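Local atomic coordinates of putative hexulose 6 phosphate synthase (Salmonella typhimurium, PDB entry 3F4W), a protein that is of unverified function but belongs to a TIM-barrel enzyme family, folding into eight parallel strands ringed by helices. Residues M130-T135 against R161-G166; D149-L154 against A177-D182; G65-S70 against I96-E101; V31-L36 against D59-D64; L3-D8 against A189-A194. All coordinates share one frame; numbering follows the deposited sequence.

Overall arrangement
All five contacts belong to one closed parallel barrel of eight strands with its surrounding helices. Contact 1 lies deepest, a pair of neighbouring strands laced by backbone hydrogen bonds; contacts 4 and 5 are also buried, joining strand ends to short helices, the first through a polar network and the second mainly through methyl groups. Contacts 2 and 3 are outer and only partly buried: one is wholly apolar, the other mixes a CH-pi contact of alanine on histidine with a water bridge. Contact 2 touches contact 1 through Asp182 and Met153, contact 3 packs on contact 4 (Ser70 on Ile62, Glu69 on Ala60), and Gly32 N meets Leu7 O between contacts 4 and 5. Both 3 and 4 meet the second subunit.

Contact 1 (M130-T135 against R161-G166)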
# COMPACT_ATOMS: atom_id res chain seq x y z
N MET A 130 -6.25 -11.08 13.77
CA MET A 130 -5.37 -10.11 14.40
C MET A 130 -5.56 -8.75 13.77
O MET A 130 -5.44 -8.60 12.55
CB MET A 130 -3.92 -10.56 14.25
CG MET A 130 -2.90 -9.66 14.94
SD MET A 130 -1.33 -10.52 15.16
CE MET A 130 -0.38 -9.25 16.00
N LEU A 131 -5.85 -7.75 14.60
CA LEU A 131 -6.17 -6.42 14.11
C LEU A 131 -5.27 -5.40 14.80
O LEU A 131 -4.97 -5.53 15.99
CB LEU A 131 -7.63 -6.07 14.40
CG LEU A 131 -8.68 -7.14 14.09
CD1 LEU A 131 -10.04 -6.76 14.68
CD2 LEU A 131 -8.78 -7.39 12.58
N ALA A 132 -4.85 -4.39 14.05
CA ALA A 132 -4.00 -3.35 14.60
C ALA A 132 -4.71 -2.03 14.49
O ALA A 132 -5.06 -1.61 13.38
CB ALA A 132 -2.68 -3.30 13.84
N VAL A 133 -4.95 -1.37 15.61
CA VAL A 133 -5.43 0.00 15.54
C VAL A 133 -4.20 0.85 15.26
O VAL A 133 -3.13 0.61 15.81
CB VAL A 133 -6.16 0.47 16.83
CG1 VAL A 133 -6.60 -0.72 17.67
CG2 VAL A 133 -5.29 1.42 17.64
N HIS A 134 -4.36 1.83 14.38
CA HIS A 134 -3.21 2.56 13.87
C HIS A 134 -3.56 3.98 13.47
O HIS A 134 -4.33 4.21 12.54
CB HIS A 134 -2.62 1.81 12.67
CG HIS A 134 -1.30 2.33 12.22
ND1 HIS A 134 -0.72 1.95 11.03
CD2 HIS A 134 -0.44 3.20 12.79
CE1 HIS A 134 0.45 2.56 10.89
NE2 HIS A 134 0.64 3.33 11.95
N THR A 135 -3.00 4.94 14.19
CA THR A 135 -3.01 6.32 13.76
C THR A 135 -1.70 6.55 13.01
O THR A 135 -0.62 6.43 13.58
CB THR A 135 -3.11 7.28 14.96
OG1 THR A 135 -4.36 7.08 15.62
CG2 THR A 135 -3.00 8.73 14.52
N ARG A 161 -6.65 -10.97 18.28
CA ARG A 161 -5.44 -10.46 18.90
C ARG A 161 -5.35 -9.00 18.47
O ARG A 161 -5.77 -8.65 17.37
CB ARG A 161 -4.24 -11.25 18.37
CG ARG A 161 -2.94 -11.07 19.13
CD ARG A 161 -1.83 -11.89 18.49
NE ARG A 161 -0.55 -11.71 19.17
CZ ARG A 161 0.63 -12.06 18.67
NH1 ARG A 161 0.72 -12.61 17.46
NH2 ARG A 161 1.73 -11.84 19.37
N ILE A 162 -4.83 -8.13 19.34
CA ILE A 162 -4.85 -6.69 19.06
C ILE A 162 -3.47 -6.05 19.15
O ILE A 162 -2.74 -6.25 20.12
CB ILE A 162 -5.80 -5.94 20.02
CG1 ILE A 162 -7.21 -6.53 19.96
CG2 ILE A 162 -5.81 -4.45 19.69
CD1 ILE A 162 -7.88 -6.41 18.60
N ALA A 163 -3.14 -5.25 18.14
CA ALA A 163 -1.92 -4.45 18.15
C ALA A 163 -2.28 -2.97 18.13
O ALA A 163 -3.39 -2.60 17.74
CB ALA A 163 -1.03 -4.80 16.96
N VAL A 164 -1.36 -2.12 18.57
CA VAL A 164 -1.59 -0.68 18.54
C VAL A 164 -0.33 0.10 18.14
O VAL A 164 0.77 -0.17 18.64
CB VAL A 164 -2.17 -0.16 19.87
CG1 VAL A 164 -1.24 -0.45 21.03
CG2 VAL A 164 -2.47 1.33 19.77
N ALA A 165 -0.51 1.05 17.24
CA ALA A 165 0.58 1.88 16.74
C ALA A 165 0.11 3.32 16.58
O ALA A 165 -1.04 3.57 16.23
CB ALA A 165 1.08 1.34 15.41
N GLY A 166 1.01 4.26 16.83
CA GLY A 166 0.71 5.66 16.60
C GLY A 166 1.56 6.60 17.42
O GLY A 166 1.05 7.31 18.29
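Five backbone hydrogen bonds zip strands 130-134 and 161-165 together in parallel. Leu131 N donates to Arg161 O at 2.9 Å and nearly straight (168°), and Ala163 N returns a bond to Leu131 O at 2.8 Å. Next, Val133 N reaches Ala163 O at 2.9 Å, more bent (144°) and from above the carbonyl plane. Ala165 N to Val133 O (3.0 Å) and Thr135 N to Ala165 O (3.1 Å) carry the ladder to the strand ends.

Side chains pair in register on both faces. Met130 and Arg161 run side by side, each with CG anti to its backbone N, so that Met130 SD lies 3.6 Å from Arg161 CD and the methionine CE covers one face of the guanidinium; the long flexible thioether suits the aliphatic stem of the arginine. Further along this face Ala132 meets Ala163 methyl to methyl, small residues that fit the crowded barrel interior. The CD2 of His134 approaches Ala165 CB to 3.6 Å, while the ring nitrogens look elsewhere: ND1 bonds to Asp109 and NE2 to a malonate ion, probably from the crystallisation liquor. On the other face Val133 CG2 packs tightly on Val164 CG2 at 3.5 Å, the branched residues filling the layer beneath the helices.

Outside the pair, strand 105-109 continues the sheet beside 130-134, and strand 183-186 flanks 161-165. Helix 147-156, the second of two helices in the beta-alpha-beta crossover between the strands, covers Leu131, Val133 and Ile162 with Met153 and Leu150.

Contact 2 (D149-L154 against A177-D182)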
# COMPACT_ATOMS: atom_id res chain seq x y z
N ASP A 149 -9.17 5.04 19.55
CA ASP A 149 -9.49 3.90 18.69
C ASP A 149 -9.20 2.56 19.39
O ASP A 149 -9.93 1.59 19.20
CB ASP A 149 -8.76 3.99 17.35
CG ASP A 149 -9.41 4.98 16.39
OD1 ASP A 149 -10.53 5.46 16.69
OD2 ASP A 149 -8.81 5.28 15.34
N LEU A 150 -8.14 2.52 20.19
CA LEU A 150 -7.81 1.30 20.92
C LEU A 150 -8.90 0.97 21.94
O LEU A 150 -9.26 -0.20 22.13
CB LEU A 150 -6.46 1.41 21.63
CG LEU A 150 -6.02 0.17 22.41
CD1 LEU A 150 -5.97 -1.05 21.50
CD2 LEU A 150 -4.67 0.39 23.06
N ILE A 151 -9.43 2.00 22.59
CA ILE A 151 -10.51 1.83 23.56
C ILE A 151 -11.74 1.20 22.91
O ILE A 151 -12.31 0.24 23.43
CB ILE A 151 -10.90 3.17 24.21
CG1 ILE A 151 -9.74 3.70 25.05
CG2 ILE A 151 -12.17 3.02 25.04
CD1 ILE A 151 -9.96 5.11 25.57
N THR A 152 -12.15 1.73 21.76
CA THR A 152 -13.27 1.16 21.03
C THR A 152 -12.97 -0.26 20.59
O THR A 152 -13.80 -1.16 20.76
CB THR A 152 -13.64 2.01 19.81
OG1 THR A 152 -14.07 3.30 20.25
CG2 THR A 152 -14.76 1.34 19.02
N MET A 153 -11.79 -0.47 20.03
CA MET A 153 -11.39 -1.80 19.58
C MET A 153 -11.53 -2.83 20.70
O MET A 153 -12.10 -3.90 20.50
CB MET A 153 -9.95 -1.79 19.06
CG MET A 153 -9.42 -3.17 18.73
SD MET A 153 -10.29 -3.91 17.34
CE MET A 153 -9.47 -3.11 15.96
N LEU A 154 -11.01 -2.50 21.88
CA LEU A 154 -11.03 -3.43 23.01
C LEU A 154 -12.44 -3.74 23.50
O LEU A 154 -12.70 -4.81 24.05
CB LEU A 154 -10.16 -2.91 24.15
CG LEU A 154 -8.66 -2.89 23.85
CD1 LEU A 154 -7.87 -2.26 24.98
CD2 LEU A 154 -8.18 -4.30 23.56
N ALA A 177 -0.24 0.13 27.64
CA ALA A 177 0.00 -1.17 28.24
C ALA A 177 -1.11 -1.53 29.22
O ALA A 177 -1.57 -2.67 29.27
CB ALA A 177 1.36 -1.19 28.94
N LEU A 178 -1.54 -0.54 29.99
CA LEU A 178 -2.60 -0.73 30.99
C LEU A 178 -3.89 -1.26 30.38
O LEU A 178 -4.67 -1.92 31.06
CB LEU A 178 -2.89 0.58 31.72
CG LEU A 178 -1.92 0.97 32.84
CD1 LEU A 178 -2.05 2.44 33.19
CD2 LEU A 178 -2.14 0.09 34.07
N LEU A 179 -4.11 -0.98 29.10
CA LEU A 179 -5.33 -1.42 28.43
C LEU A 179 -5.22 -2.87 27.97
O LEU A 179 -6.22 -3.52 27.69
CB LEU A 179 -5.65 -0.50 27.25
CG LEU A 179 -6.02 0.93 27.64
CD1 LEU A 179 -6.15 1.83 26.42
CD2 LEU A 179 -7.31 0.94 28.45
N GLY A 180 -3.99 -3.36 27.88
CA GLY A 180 -3.75 -4.76 27.59
C GLY A 180 -3.83 -5.18 26.13
O GLY A 180 -4.46 -6.19 25.81
N PRO A 181 -3.17 -4.42 25.23
CA PRO A 181 -3.06 -4.91 23.86
C PRO A 181 -2.13 -6.12 23.84
O PRO A 181 -1.40 -6.33 24.80
CB PRO A 181 -2.39 -3.75 23.11
CG PRO A 181 -2.24 -2.63 24.12
CD PRO A 181 -2.33 -3.24 25.47
N ASP A 182 -2.15 -6.90 22.76
CA ASP A 182 -1.24 -8.03 22.63
C ASP A 182 0.10 -7.59 22.06
O ASP A 182 1.15 -8.15 22.38
CB ASP A 182 -1.87 -9.12 21.78
CG ASP A 182 -3.15 -9.65 22.37
OD1 ASP A 182 -3.08 -10.44 23.34
OD2 ASP A 182 -4.24 -9.28 21.88
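The outer layer of the beta/alpha barrel is formed here, where helix 147-156 packs against the turn leading from helix 173-177 into strand 183-186. A type I turn from Ala177 to Gly180 closes the helix, and Gly180, the first residue to leave helical angles, has a positive phi that glycine adopts easily. Leu150, with CG anti to its backbone N, runs antiparallel alongside Leu179, whose CG is anti to the carbonyl carbon; Leu150 CD2 lies 3.9 Å from Leu179 CD1. The same methyl meets Pro181 nearly at a right angle, CD2 to CG at 4.0 Å. One helical turn on, Leu154, CG also anti to its carbonyl carbon, crosses Leu179 obliquely: its CD1 rests 3.6 Å from Leu179 CB and 3.4 Å from Leu179 O. Ile151 adds a looser touch of CG1 on Leu179 CD1 at 4.3 Å. Proline suits the turn's exit because its ring fixes phi (-69°) for the extended run into the strand and offers Leu150 an apolar surface. With no hydrogen bond between the segments, the join depends on the fit of methyl groups; burial is partial, Leu150 and Pro181 lying inside and Leu179 and Ile151 at the solvent margin.

Contact 3 (G65-S70 against I96-E101)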
# COMPACT_ATOMS: atom_id res chain seq x y z
N GLY A 65 -4.70 -7.55 -4.83
CA GLY A 65 -3.85 -8.66 -5.20
C GLY A 65 -3.39 -9.39 -3.96
O GLY A 65 -2.21 -9.75 -3.83
N GLY A 66 -4.33 -9.61 -3.05
CA GLY A 66 -4.04 -10.14 -1.73
C GLY A 66 -3.17 -11.38 -1.65
O GLY A 66 -2.14 -11.38 -0.99
N HIS A 67 -3.60 -12.45 -2.31
CA HIS A 67 -2.86 -13.70 -2.19
C HIS A 67 -1.47 -13.60 -2.81
O HIS A 67 -0.49 -14.04 -2.22
CB HIS A 67 -3.62 -14.87 -2.82
CG HIS A 67 -3.05 -16.21 -2.47
ND1 HIS A 67 -3.68 -17.08 -1.60
CD2 HIS A 67 -1.91 -16.82 -2.86
CE1 HIS A 67 -2.94 -18.17 -1.48
NE2 HIS A 67 -1.87 -18.04 -2.24
N PHE A 68 -1.39 -13.02 -4.00
CA PHE A 68 -0.12 -12.96 -4.72
C PHE A 68 0.94 -12.18 -3.95
O PHE A 68 2.09 -12.62 -3.83
CB PHE A 68 -0.32 -12.35 -6.10
CG PHE A 68 0.94 -12.30 -6.92
CD1 PHE A 68 1.29 -13.37 -7.73
CD2 PHE A 68 1.77 -11.20 -6.87
CE1 PHE A 68 2.45 -13.33 -8.48
CE2 PHE A 68 2.93 -11.16 -7.62
CZ PHE A 68 3.27 -12.22 -8.42
N GLU A 69 0.56 -11.01 -3.43
CA GLU A 69 1.50 -10.18 -2.69
C GLU A 69 1.83 -10.78 -1.32
O GLU A 69 2.98 -10.74 -0.88
CB GLU A 69 0.97 -8.76 -2.56
CG GLU A 69 1.91 -7.85 -1.81
CD GLU A 69 1.64 -6.38 -2.07
OE1 GLU A 69 2.24 -5.54 -1.37
OE2 GLU A 69 0.84 -6.07 -2.97
N SER A 70 0.83 -11.34 -0.65
CA SER A 70 1.06 -12.01 0.63
C SER A 70 2.06 -13.16 0.48
O SER A 70 3.00 -13.29 1.28
CB SER A 70 -0.25 -12.53 1.22
OG SER A 70 -1.07 -11.45 1.65
N ILE A 96 -5.32 -13.88 4.08
CA ILE A 96 -5.42 -14.87 5.15
C ILE A 96 -5.25 -16.29 4.62
O ILE A 96 -4.62 -17.13 5.27
CB ILE A 96 -6.74 -14.74 5.91
CG1 ILE A 96 -6.79 -13.40 6.65
CG2 ILE A 96 -6.90 -15.90 6.90
CD1 ILE A 96 -8.12 -13.14 7.33
N ARG A 97 -5.80 -16.56 3.45
CA ARG A 97 -5.61 -17.86 2.82
C ARG A 97 -4.13 -18.12 2.56
O ARG A 97 -3.64 -19.22 2.83
CB ARG A 97 -6.40 -17.97 1.53
CG ARG A 97 -6.65 -19.40 1.12
CD ARG A 97 -7.23 -20.18 2.29
NE ARG A 97 -7.17 -21.62 2.08
CZ ARG A 97 -6.15 -22.38 2.45
NH1 ARG A 97 -5.09 -21.84 3.05
NH2 ARG A 97 -6.18 -23.69 2.22
N ALA A 98 -3.43 -17.12 2.06
CA ALA A 98 -1.99 -17.24 1.82
C ALA A 98 -1.23 -17.48 3.13
O ALA A 98 -0.26 -18.24 3.16
CB ALA A 98 -1.46 -16.00 1.11
N ALA A 99 -1.66 -16.82 4.19
CA ALA A 99 -1.05 -17.00 5.50
C ALA A 99 -1.24 -18.43 6.00
O ALA A 99 -0.29 -19.05 6.50
CB ALA A 99 -1.63 -16.00 6.51
N LYS A 100 -2.45 -18.95 5.86
CA LYS A 100 -2.74 -20.31 6.31
C LYS A 100 -1.86 -21.33 5.60
O LYS A 100 -1.34 -22.25 6.22
CB LYS A 100 -4.22 -20.65 6.09
CG LYS A 100 -5.19 -19.77 6.86
CD LYS A 100 -5.05 -19.94 8.37
CE LYS A 100 -6.15 -19.18 9.10
NZ LYS A 100 -5.99 -19.24 10.59
N GLU A 101 -1.71 -21.17 4.29
CA GLU A 101 -0.84 -22.06 3.52
C GLU A 101 0.57 -22.06 4.09
O GLU A 101 1.24 -23.09 4.11
CB GLU A 101 -0.81 -21.64 2.05
CG GLU A 101 -2.16 -21.73 1.36
CD GLU A 101 -2.19 -21.01 0.03
OE1 GLU A 101 -1.12 -20.81 -0.58
OE2 GLU A 101 -3.31 -20.65 -0.41
O HOH W 1 -1.18 -20.99 -3.41
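His67 has CG anti to its backbone N (chi1 -168°), which swings the imidazole off its helix and over the neighbouring one, and the ring is turned roughly perpendicular about CB-CG, so that its face meets Ala98 CB. Glu101 has CG anti to its carbonyl carbon and an extended chain beyond, so that the carboxylate comes back to meet the ring. The two groups arrive tip to tip, the carboxyl carbon of Glu101 at the ring edge, with ring and carboxylate planes turned 39° apart. A water bridges them: it donates to Glu101 OE1 at 2.8 Å and lies 3.2 Å from His67 NE2.

One face of the imidazole is covered by Ala98, whose CB sits 3.7 Å from the ring centroid almost on its normal (12° off), a clear CH-pi contact. Alanine fits because a single methyl lets the axes of helix segments 66-70 and 96-101 come within 8.4 Å. That methyl also touches Ser70 CB at 3.7 Å. The hydroxyl of Ser70 turns back to its own helix, OG donating to Gly66 O at 2.8 Å; the same carbonyl also accepts the backbone N of Ser70, so the small polar side chain is satisfied inside the interface. Gly65 holds the N-cap position with a positive phi that glycine takes with little strain, and Gly66 N bonds to Asp138 of the second subunit.

An apolar centre with a hydrated polar margin thus joins the helices. The nearby carboxylate would tend to stabilise a protonated His67, though the model does not settle its protonation and Arg97 nearby may partly oppose it.

Contact 4 (V31-L36 against D59-D64); sequences VGTPFL and DAKIMD
Thr33 OG1 is the hub of this polar cluster, both giving and receiving. It donates to Asp59 O at 2.6 Å, a short bond in the carbonyl plane, and accepts from Lys61 NZ at 3.1 Å. Lys61, its chain extended until it bends at the last torsion (chi4 73°), crosses Thr33 at about a right angle and also forms a salt bridge with Asp59, NZ to OD2 at 2.8 Å and met from above the carboxylate plane. A bound water then links the two segments again, accepting from Thr33 N at 2.9 Å and donating to Asp59 OD2 at 2.6 Å; it has more acceptors in reach than protons, so its hydrogens cannot serve them all. Asp59 OD1 bonds to Thr82 OG1, which also bonds Lys61 N and so positions the aspartate from the second shell. Glu30 lies close to OD2, so the ammonium probably offsets crowded negative charge there. Threonine suits the first turn of the helix, where its hydroxyl reaches the strand and its backbone N the water.

The backbone adds Asp59 N to Val31 O at 3.0 Å (160°), a sheet bond. On the apolar side of the contact Leu36 CD1 lies 3.8 Å from Ala60 CA, where a small alanine leaves the leucine room.

Gly32, the N-cap residue, links strand 28-31 to helix 33-39, and its N bonds to Leu7 O of strand 2-7. Strand 80-84 flanks strand 55-62, helix 66-75 covers Ala60, and Glu69 of the second subunit packs on Thr33.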
# COMPACT_ATOMS: atom_id res chain seq x y z
N VAL A 31 9.42 -4.44 8.91
CA VAL A 31 9.91 -3.74 7.74
C VAL A 31 8.80 -2.79 7.28
O VAL A 31 7.79 -3.22 6.73
CB VAL A 31 10.30 -4.71 6.61
CG1 VAL A 31 10.72 -3.94 5.36
CG2 VAL A 31 11.41 -5.63 7.08
N GLY A 32 8.99 -1.50 7.55
CA GLY A 32 7.99 -0.48 7.23
C GLY A 32 7.71 -0.35 5.74
O GLY A 32 8.49 -0.81 4.91
N THR A 33 6.59 0.28 5.41
CA THR A 33 6.16 0.36 4.01
C THR A 33 7.16 1.06 3.08
O THR A 33 7.47 0.54 2.02
CB THR A 33 4.78 1.03 3.88
OG1 THR A 33 3.88 0.42 4.81
CG2 THR A 33 4.24 0.86 2.47
N PRO A 34 7.65 2.24 3.47
CA PRO A 34 8.63 2.94 2.62
C PRO A 34 9.92 2.13 2.50
O PRO A 34 10.61 2.19 1.48
CB PRO A 34 8.89 4.24 3.39
CG PRO A 34 7.69 4.44 4.24
CD PRO A 34 7.24 3.06 4.62
N PHE A 35 10.22 1.37 3.54
CA PHE A 35 11.41 0.52 3.57
C PHE A 35 11.23 -0.60 2.55
O PHE A 35 12.11 -0.84 1.71
CB PHE A 35 11.61 -0.02 5.00
CG PHE A 35 12.89 -0.79 5.21
CD1 PHE A 35 13.87 -0.83 4.23
CD2 PHE A 35 13.12 -1.45 6.41
CE1 PHE A 35 15.05 -1.54 4.44
CE2 PHE A 35 14.29 -2.15 6.63
CZ PHE A 35 15.25 -2.20 5.64
N LEU A 36 10.09 -1.28 2.61
CA LEU A 36 9.73 -2.29 1.61
C LEU A 36 9.79 -1.73 0.19
O LEU A 36 10.34 -2.35 -0.71
CB LEU A 36 8.32 -2.81 1.86
CG LEU A 36 8.13 -4.16 2.54
CD1 LEU A 36 6.65 -4.49 2.57
CD2 LEU A 36 8.91 -5.24 1.81
N ASP A 59 5.26 -4.76 6.47
CA ASP A 59 4.19 -3.78 6.48
C ASP A 59 3.81 -3.36 5.07
O ASP A 59 3.99 -2.19 4.69
CB ASP A 59 4.58 -2.56 7.31
CG ASP A 59 3.39 -1.69 7.65
OD1 ASP A 59 2.25 -2.19 7.59
OD2 ASP A 59 3.60 -0.50 7.97
N ALA A 60 3.30 -4.31 4.29
CA ALA A 60 2.94 -4.05 2.90
C ALA A 60 1.69 -3.18 2.77
O ALA A 60 1.50 -2.51 1.75
CB ALA A 60 2.75 -5.36 2.16
N LYS A 61 0.85 -3.17 3.80
CA LYS A 61 -0.43 -2.46 3.75
C LYS A 61 -1.18 -2.81 2.47
O LYS A 61 -1.62 -1.93 1.72
CB LYS A 61 -0.21 -0.94 3.83
CG LYS A 61 0.10 -0.42 5.23
CD LYS A 61 0.14 1.10 5.24
CE LYS A 61 0.48 1.64 6.62
NZ LYS A 61 1.91 1.43 6.95
N ILE A 62 -1.33 -4.11 2.24
CA ILE A 62 -1.98 -4.63 1.04
C ILE A 62 -3.39 -4.08 0.83
O ILE A 62 -4.20 -4.03 1.76
CB ILE A 62 -2.01 -6.16 1.07
CG1 ILE A 62 -0.58 -6.71 1.05
CG2 ILE A 62 -2.79 -6.71 -0.11
CD1 ILE A 62 -0.50 -8.21 1.25
N MET A 63 -3.68 -3.68 -0.40
CA MET A 63 -4.98 -3.11 -0.75
C MET A 63 -5.63 -3.93 -1.85
O MET A 63 -6.84 -3.87 -2.06
CB MET A 63 -4.81 -1.67 -1.21
CG MET A 63 -6.12 -0.92 -1.45
SD MET A 63 -6.98 -0.59 0.10
CE MET A 63 -8.53 0.11 -0.47
N ASP A 64 -4.82 -4.71 -2.56
CA ASP A 64 -5.29 -5.49 -3.70
C ASP A 64 -4.30 -6.59 -4.00
O ASP A 64 -3.18 -6.58 -3.48
CB ASP A 64 -5.49 -4.59 -4.93
CG ASP A 64 -6.23 -5.29 -6.06
OD1 ASP A 64 -6.11 -4.85 -7.23
OD2 ASP A 64 -6.94 -6.28 -5.78
O HOH W 2 5.25 1.51 7.71

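Contact 5 (L3-D8 against A189-A194)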
# COMPACT_ATOMS: atom_id res chain seq x y z
N LEU A 3 6.78 -6.31 21.88
CA LEU A 3 7.25 -5.05 21.33
C LEU A 3 7.59 -5.21 19.85
O LEU A 3 8.50 -5.94 19.48
CB LEU A 3 8.46 -4.52 22.09
CG LEU A 3 9.13 -3.28 21.50
CD1 LEU A 3 8.11 -2.17 21.26
CD2 LEU A 3 10.27 -2.79 22.38
N GLN A 4 6.84 -4.51 19.00
CA GLN A 4 7.10 -4.52 17.57
C GLN A 4 7.77 -3.20 17.19
O GLN A 4 7.28 -2.13 17.54
CB GLN A 4 5.79 -4.70 16.80
CG GLN A 4 5.89 -4.53 15.30
CD GLN A 4 4.63 -4.98 14.58
OE1 GLN A 4 4.03 -5.99 14.94
NE2 GLN A 4 4.23 -4.23 13.55
N LEU A 5 8.90 -3.30 16.49
CA LEU A 5 9.67 -2.12 16.10
C LEU A 5 9.53 -1.80 14.61
O LEU A 5 9.99 -2.55 13.76
CB LEU A 5 11.15 -2.32 16.43
CG LEU A 5 12.10 -1.21 15.97
CD1 LEU A 5 11.87 0.07 16.76
CD2 LEU A 5 13.54 -1.66 16.10
N ALA A 6 8.91 -0.66 14.31
CA ALA A 6 8.75 -0.23 12.92
C ALA A 6 10.01 0.42 12.35
O ALA A 6 10.44 1.47 12.82
CB ALA A 6 7.55 0.71 12.79
N LEU A 7 10.59 -0.21 11.34
CA LEU A 7 11.69 0.39 10.59
C LEU A 7 11.13 1.02 9.31
O LEU A 7 10.92 0.34 8.31
CB LEU A 7 12.75 -0.65 10.24
CG LEU A 7 13.34 -1.44 11.41
CD1 LEU A 7 14.34 -2.46 10.90
CD2 LEU A 7 14.00 -0.50 12.41
N ASP A 8 10.88 2.32 9.35
CA ASP A 8 10.18 2.99 8.25
C ASP A 8 11.10 3.66 7.23
O ASP A 8 11.05 3.36 6.04
CB ASP A 8 9.16 4.00 8.80
CG ASP A 8 7.90 3.33 9.34
OD1 ASP A 8 7.66 2.15 9.00
OD2 ASP A 8 7.16 3.98 10.10
N ALA A 189 9.97 6.81 18.07
CA ALA A 189 10.47 7.01 19.43
C ALA A 189 11.82 6.34 19.62
O ALA A 189 12.68 6.83 20.35
CB ALA A 189 9.46 6.50 20.45
N ILE A 190 12.00 5.20 18.95
CA ILE A 190 13.24 4.44 19.05
C ILE A 190 14.24 4.76 17.93
O ILE A 190 15.43 4.96 18.19
CB ILE A 190 12.96 2.92 19.07
CG1 ILE A 190 12.27 2.53 20.39
CG2 ILE A 190 14.25 2.14 18.88
CD1 ILE A 190 11.69 1.13 20.39
N THR A 191 13.77 4.81 16.69
CA THR A 191 14.67 5.01 15.56
C THR A 191 15.31 6.41 15.55
O THR A 191 16.43 6.58 15.07
CB THR A 191 13.99 4.72 14.21
OG1 THR A 191 12.83 5.54 14.07
CG2 THR A 191 13.59 3.26 14.13
N HIS A 192 14.60 7.39 16.10
CA HIS A 192 15.13 8.75 16.16
C HIS A 192 15.65 9.10 17.55
O HIS A 192 15.93 10.26 17.84
CB HIS A 192 14.06 9.77 15.75
CG HIS A 192 13.70 9.71 14.30
ND1 HIS A 192 14.63 9.86 13.29
CD2 HIS A 192 12.51 9.54 13.68
CE1 HIS A 192 14.03 9.77 12.12
NE2 HIS A 192 12.74 9.58 12.33
N ALA A 193 15.77 8.09 18.41
CA ALA A 193 16.25 8.31 19.76
C ALA A 193 17.75 8.59 19.76
O ALA A 193 18.50 7.99 18.99
CB ALA A 193 15.95 7.11 20.64
N ALA A 194 18.18 9.51 20.62
CA ALA A 194 19.61 9.74 20.80
C ALA A 194 20.25 8.47 21.34
O ALA A 194 21.36 8.10 20.96
CB ALA A 194 19.83 10.91 21.75
O HOH W 3 10.58 4.05 12.44
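Apolar contact carries most of the join between the first strand and the short helix 188-191. Leu5 has CG anti to its backbone N (chi1 175°), which extends it outward from the sheet, and its CD1 lodges against Ile190, 3.8 Å from Ile190 CD1 and equally 3.8 Å from Ile190 CG2. The leucine methyl thus rests against one flank of the isoleucine, touching both branches as the chains cross obliquely. Thr191 contributes its methyl: CG2 points at the strand, 4.2 Å from Leu7 CD2 and 3.9 Å from Ala6 O, its side chain crossing that of Leu7 obliquely. Leucine and isoleucine suit this buried layer, and threonine serves both an apolar and a polar neighbour.

The polar link between the segments passes through water. One bridging water donates to Ala6 O at 2.6 Å and lies 3.2 Å from Thr191 OG1. That hydroxyl takes the position between backbone N and carbonyl carbon (chi1 57°), which leaves CG2 for the strand, and it is further bonded to Gly187 O.

Within the helical segment, Ala193 N bonds back to Ile190 O at 3.2 Å, just where His192 has left helical angles. Around the pair, Phe18 and Met19 of helix 12-22 pack on Ile190 and Leu5. A malonate ion, probably from the crystallisation liquor, lies near the Ala6 side chain and may mark a pocket.

Strand 2-7 closes the TIM barrel by pairing with strand 183-186, and the Leu5-Ile190 contact packs beside that seam a short helix following the eighth strand, as in many phosphate-binding TIM barrels.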